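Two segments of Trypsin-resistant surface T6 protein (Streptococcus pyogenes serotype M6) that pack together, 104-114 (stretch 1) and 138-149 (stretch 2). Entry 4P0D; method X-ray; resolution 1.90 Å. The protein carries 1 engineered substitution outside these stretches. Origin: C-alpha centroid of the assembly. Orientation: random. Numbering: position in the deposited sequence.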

# COMPACT_ATOMS: atom_id res chain seq x y z
N THR A 104 -14.83 8.86 -10.90
CA THR A 104 -14.90 7.94 -9.75
C THR A 104 -13.95 6.75 -9.86
O THR A 104 -13.73 6.05 -8.87
CB THR A 104 -16.34 7.44 -9.50
OG1 THR A 104 -16.95 7.05 -10.73
CG2 THR A 104 -17.17 8.55 -8.86
N ASP A 105 -13.41 6.51 -11.04
CA ASP A 105 -12.37 5.50 -11.21
C ASP A 105 -10.94 5.99 -10.95
O ASP A 105 -9.98 5.25 -11.15
CB ASP A 105 -12.47 4.89 -12.61
CG ASP A 105 -12.09 5.86 -13.70
OD1 ASP A 105 -11.76 7.03 -13.42
OD2 ASP A 105 -12.12 5.45 -14.86
N GLY A 106 -10.78 7.25 -10.54
CA GLY A 106 -9.46 7.78 -10.21
C GLY A 106 -8.68 8.36 -11.38
O GLY A 106 -7.53 8.77 -11.22
N ARG A 107 -9.27 8.42 -12.57
CA ARG A 107 -8.52 8.94 -13.69
C ARG A 107 -8.39 10.45 -13.64
O ARG A 107 -9.16 11.15 -12.97
CB ARG A 107 -9.07 8.46 -15.04
CG ARG A 107 -10.36 9.08 -15.53
CD ARG A 107 -10.77 8.43 -16.85
NE ARG A 107 -10.71 6.98 -16.76
CZ ARG A 107 -9.88 6.16 -17.41
NH1 ARG A 107 -8.97 6.58 -18.31
NH2 ARG A 107 -9.96 4.88 -17.14
N THR A 108 -7.38 10.93 -14.35
CA THR A 108 -7.08 12.35 -14.42
C THR A 108 -7.01 12.75 -15.89
O THR A 108 -6.46 12.01 -16.71
CB THR A 108 -5.77 12.72 -13.67
OG1 THR A 108 -5.53 14.12 -13.78
CG2 THR A 108 -4.57 11.98 -14.21
N TYR A 109 -7.58 13.92 -16.19
CA TYR A 109 -7.83 14.37 -17.56
C TYR A 109 -7.00 15.61 -17.89
O TYR A 109 -6.74 16.42 -17.01
CB TYR A 109 -9.31 14.78 -17.70
CG TYR A 109 -10.28 13.65 -17.94
CD1 TYR A 109 -10.61 13.26 -19.23
CD2 TYR A 109 -10.91 13.00 -16.88
CE1 TYR A 109 -11.53 12.24 -19.46
CE2 TYR A 109 -11.82 11.96 -17.11
CZ TYR A 109 -12.12 11.60 -18.39
OH TYR A 109 -13.05 10.58 -18.64
N ASN A 110 -6.60 15.74 -19.15
CA ASN A 110 -6.06 16.99 -19.65
C ASN A 110 -7.22 17.97 -19.86
O ASN A 110 -8.37 17.55 -20.05
CB ASN A 110 -5.34 16.81 -20.98
CG ASN A 110 -4.10 15.91 -20.90
OD1 ASN A 110 -3.55 15.63 -19.83
ND2 ASN A 110 -3.67 15.45 -22.05
N PRO A 111 -6.91 19.28 -19.85
CA PRO A 111 -7.88 20.34 -20.21
C PRO A 111 -8.28 20.29 -21.69
O PRO A 111 -7.53 19.78 -22.50
CB PRO A 111 -7.11 21.63 -19.95
CG PRO A 111 -5.85 21.26 -19.27
CD PRO A 111 -5.57 19.82 -19.56
N ILE A 112 -9.45 20.82 -22.03
CA ILE A 112 -9.90 20.85 -23.42
C ILE A 112 -10.30 22.27 -23.81
O ILE A 112 -10.94 22.98 -23.03
CB ILE A 112 -11.08 19.90 -23.69
CG1 ILE A 112 -10.73 18.47 -23.26
CG2 ILE A 112 -11.42 19.90 -25.18
CD1 ILE A 112 -11.91 17.52 -23.30
N LEU A 113 -9.85 22.69 -24.99
CA LEU A 113 -10.31 23.93 -25.60
C LEU A 113 -11.38 23.66 -26.65
O LEU A 113 -11.14 22.94 -27.62
CB LEU A 113 -9.15 24.67 -26.26
CG LEU A 113 -9.53 25.93 -27.05
CD1 LEU A 113 -9.82 27.09 -26.11
CD2 LEU A 113 -8.41 26.27 -28.01
N LEU A 114 -12.54 24.27 -26.46
CA LEU A 114 -13.64 24.15 -27.40
C LEU A 114 -14.09 25.52 -27.86
O LEU A 114 -14.14 26.47 -27.07
CB LEU A 114 -14.82 23.41 -26.78
CG LEU A 114 -14.55 21.94 -26.42
CD1 LEU A 114 -15.62 21.43 -25.47
CD2 LEU A 114 -14.47 21.04 -27.64
N GLY A 138 -19.70 23.92 -34.84
CA GLY A 138 -19.38 23.39 -33.54
C GLY A 138 -17.98 22.75 -33.50
O GLY A 138 -17.13 23.01 -34.36
N GLN A 139 -17.76 21.93 -32.49
CA GLN A 139 -16.48 21.28 -32.34
C GLN A 139 -16.68 20.01 -31.54
O GLN A 139 -17.46 19.99 -30.61
CB GLN A 139 -15.45 22.19 -31.64
CG GLN A 139 -14.02 21.68 -31.76
CD GLN A 139 -12.95 22.61 -31.19
OE1 GLN A 139 -13.23 23.70 -30.69
NE2 GLN A 139 -11.70 22.16 -31.27
N THR A 140 -15.96 18.97 -31.93
CA THR A 140 -15.91 17.71 -31.18
C THR A 140 -14.46 17.44 -30.82
O THR A 140 -13.59 17.49 -31.69
CB THR A 140 -16.46 16.56 -32.02
OG1 THR A 140 -17.77 16.91 -32.48
CG2 THR A 140 -16.51 15.26 -31.22
N SER A 141 -14.21 17.16 -29.54
CA SER A 141 -12.87 16.82 -29.07
C SER A 141 -12.88 15.50 -28.31
O SER A 141 -13.78 15.24 -27.54
CB SER A 141 -12.30 17.91 -28.17
OG SER A 141 -12.34 19.15 -28.86
N VAL A 142 -11.84 14.70 -28.52
CA VAL A 142 -11.64 13.45 -27.77
C VAL A 142 -10.92 13.74 -26.45
O VAL A 142 -9.79 14.26 -26.42
CB VAL A 142 -10.83 12.46 -28.63
CG1 VAL A 142 -10.61 11.14 -27.88
CG2 VAL A 142 -11.56 12.21 -29.95
N ALA A 143 -11.57 13.43 -25.35
CA ALA A 143 -10.99 13.65 -24.05
C ALA A 143 -9.80 12.73 -23.92
O ALA A 143 -9.77 11.64 -24.52
CB ALA A 143 -11.99 13.39 -22.95
N LYS A 144 -8.81 13.20 -23.15
CA LYS A 144 -7.59 12.46 -22.88
C LYS A 144 -7.34 12.35 -21.38
O LYS A 144 -7.27 13.34 -20.65
CB LYS A 144 -6.40 13.12 -23.57
CG LYS A 144 -5.09 12.35 -23.36
CD LYS A 144 -4.00 12.81 -24.31
CE LYS A 144 -2.63 12.45 -23.77
NZ LYS A 144 -1.60 12.68 -24.82
N SER A 145 -7.19 11.12 -20.92
CA SER A 145 -7.02 10.84 -19.51
C SER A 145 -5.99 9.72 -19.30
O SER A 145 -5.67 8.97 -20.23
CB SER A 145 -8.38 10.46 -18.91
OG SER A 145 -8.85 9.26 -19.50
N SER A 146 -5.49 9.62 -18.07
CA SER A 146 -4.62 8.52 -17.65
C SER A 146 -5.15 7.92 -16.35
O SER A 146 -5.83 8.58 -15.56
CB SER A 146 -3.17 9.02 -17.51
OG SER A 146 -3.07 10.06 -16.55
N LEU A 147 -4.87 6.64 -16.13
CA LEU A 147 -5.37 5.93 -14.95
C LEU A 147 -4.16 5.38 -14.22
O LEU A 147 -3.58 4.40 -14.66
CB LEU A 147 -6.35 4.80 -15.34
CG LEU A 147 -6.89 3.89 -14.23
CD1 LEU A 147 -7.68 4.69 -13.21
CD2 LEU A 147 -7.75 2.77 -14.81
N PRO A 148 -3.75 6.03 -13.13
CA PRO A 148 -2.64 5.48 -12.37
C PRO A 148 -3.00 4.17 -11.66
O PRO A 148 -4.18 3.80 -11.56
CB PRO A 148 -2.35 6.57 -11.35
CG PRO A 148 -2.83 7.83 -12.01
CD PRO A 148 -4.09 7.39 -12.67
N SER A 149 -1.98 3.48 -11.18
CA SER A 149 -2.20 2.27 -10.38
C SER A 149 -1.01 2.06 -9.47
O SER A 149 0.05 2.63 -9.69
CB SER A 149 -2.35 1.03 -11.26
OG SER A 149 -1.15 0.79 -11.97
O HOH W 1 -6.35 6.15 -20.41
O HOH W 2 -3.77 12.30 -17.90
O HOH W 3 -8.99 15.83 -22.27
O HOH W 4 -9.92 20.43 -28.64

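The two stretches run antiparallel and bury 775 Å² between them, but the character of the contact changes along its length. Where stretch 2 begins, strand 139-142 lies against strand 112-114 at an axis separation of 7.9 Å, too far for direct backbone pairing, so side chains and water fill the gap.

Gly138 makes no contact with stretch 1. Gln139, extended with chi1 and chi2 both t, reaches across until its OE1 lies 3.3 Å from CA of Leu114; the Leu114 side chain packs against the amide, with Leu114 CD2 4.2 Å from Gln139 CD. Thr140 and Val142 point away, as alternation along a strand requires, leaving Ser141 between them to face stretch 1. Its small side chain fits among larger apolar groups: Ser141 CB is 3.7 Å from Ile112 CG2, and Ser141 OG is 3.1 Å from Leu114 CD2. The hydroxyl also hydrogen-bonds water 4 (Ser141 OG to water O, 2.7 Å), which donates to Leu113 O at 3.0 Å and so links the strands where they do not meet directly.

Ala143, buried, points toward stretch 1 and marks the change to closer packing. Its methyl group contacts both Ile112 and Tyr109, with Ala143 CB 4.1 Å from Ile112 CD1 and 3.7 Å from Tyr109 CE1, at the edge of the tyrosine ring. Lys144 then brings the backbones together: Asn110 N donates to Lys144 O at 2.9 Å, and the same carbonyl receives a CA-H...O contact from Tyr109 CA at 3.3 Å. Water 3 supplements this link, accepting from Lys144 N (2.8 Å to the water O) and donating to Asn110 O (2.9 Å). The methylenes of the extended lysine side chain pass Asn110, whose ND2 is 3.5 Å from Lys144 CD, before its end leads away.

Ser145 and Tyr109 form a non-hydrogen-bonded antiparallel pair, their CA atoms just 4.1 Å apart and their side chains on the same face of the sheet. Ser145 CB sits over the tyrosine ring, 3.6 Å from the ring centroid, in a CH-pi contact that a small side chain permits at this spacing. Its OG accepts a hydrogen bond from Arg107 NH1 at 2.9 Å, near the guanidinium plane. Asp105 helps position that group through a salt bridge, Arg107 NE to Asp105 OD2 at 2.8 Å.

The next pair, Ser146 and Thr108, exchanges two backbone hydrogen bonds: Ser146 N to Thr108 O at 2.9 Å and Thr108 N to Ser146 O at 3.1 Å. Their side chains share the other face, with Thr108 CG2 3.4 Å from Ser146 OG.

Leu147 lies against the Asp105-Arg107 turn of stretch 1. Its CB lies over one face of the Arg107 guanidinium, and its CD1 approaches Asp105 O at 3.1 Å. Beneath it, Gly106 adopts a positive phi that favors glycine. Pro148 adds a last contact, its CD 4.0 Å from Gly106 O, and Ser149 lies beyond reach.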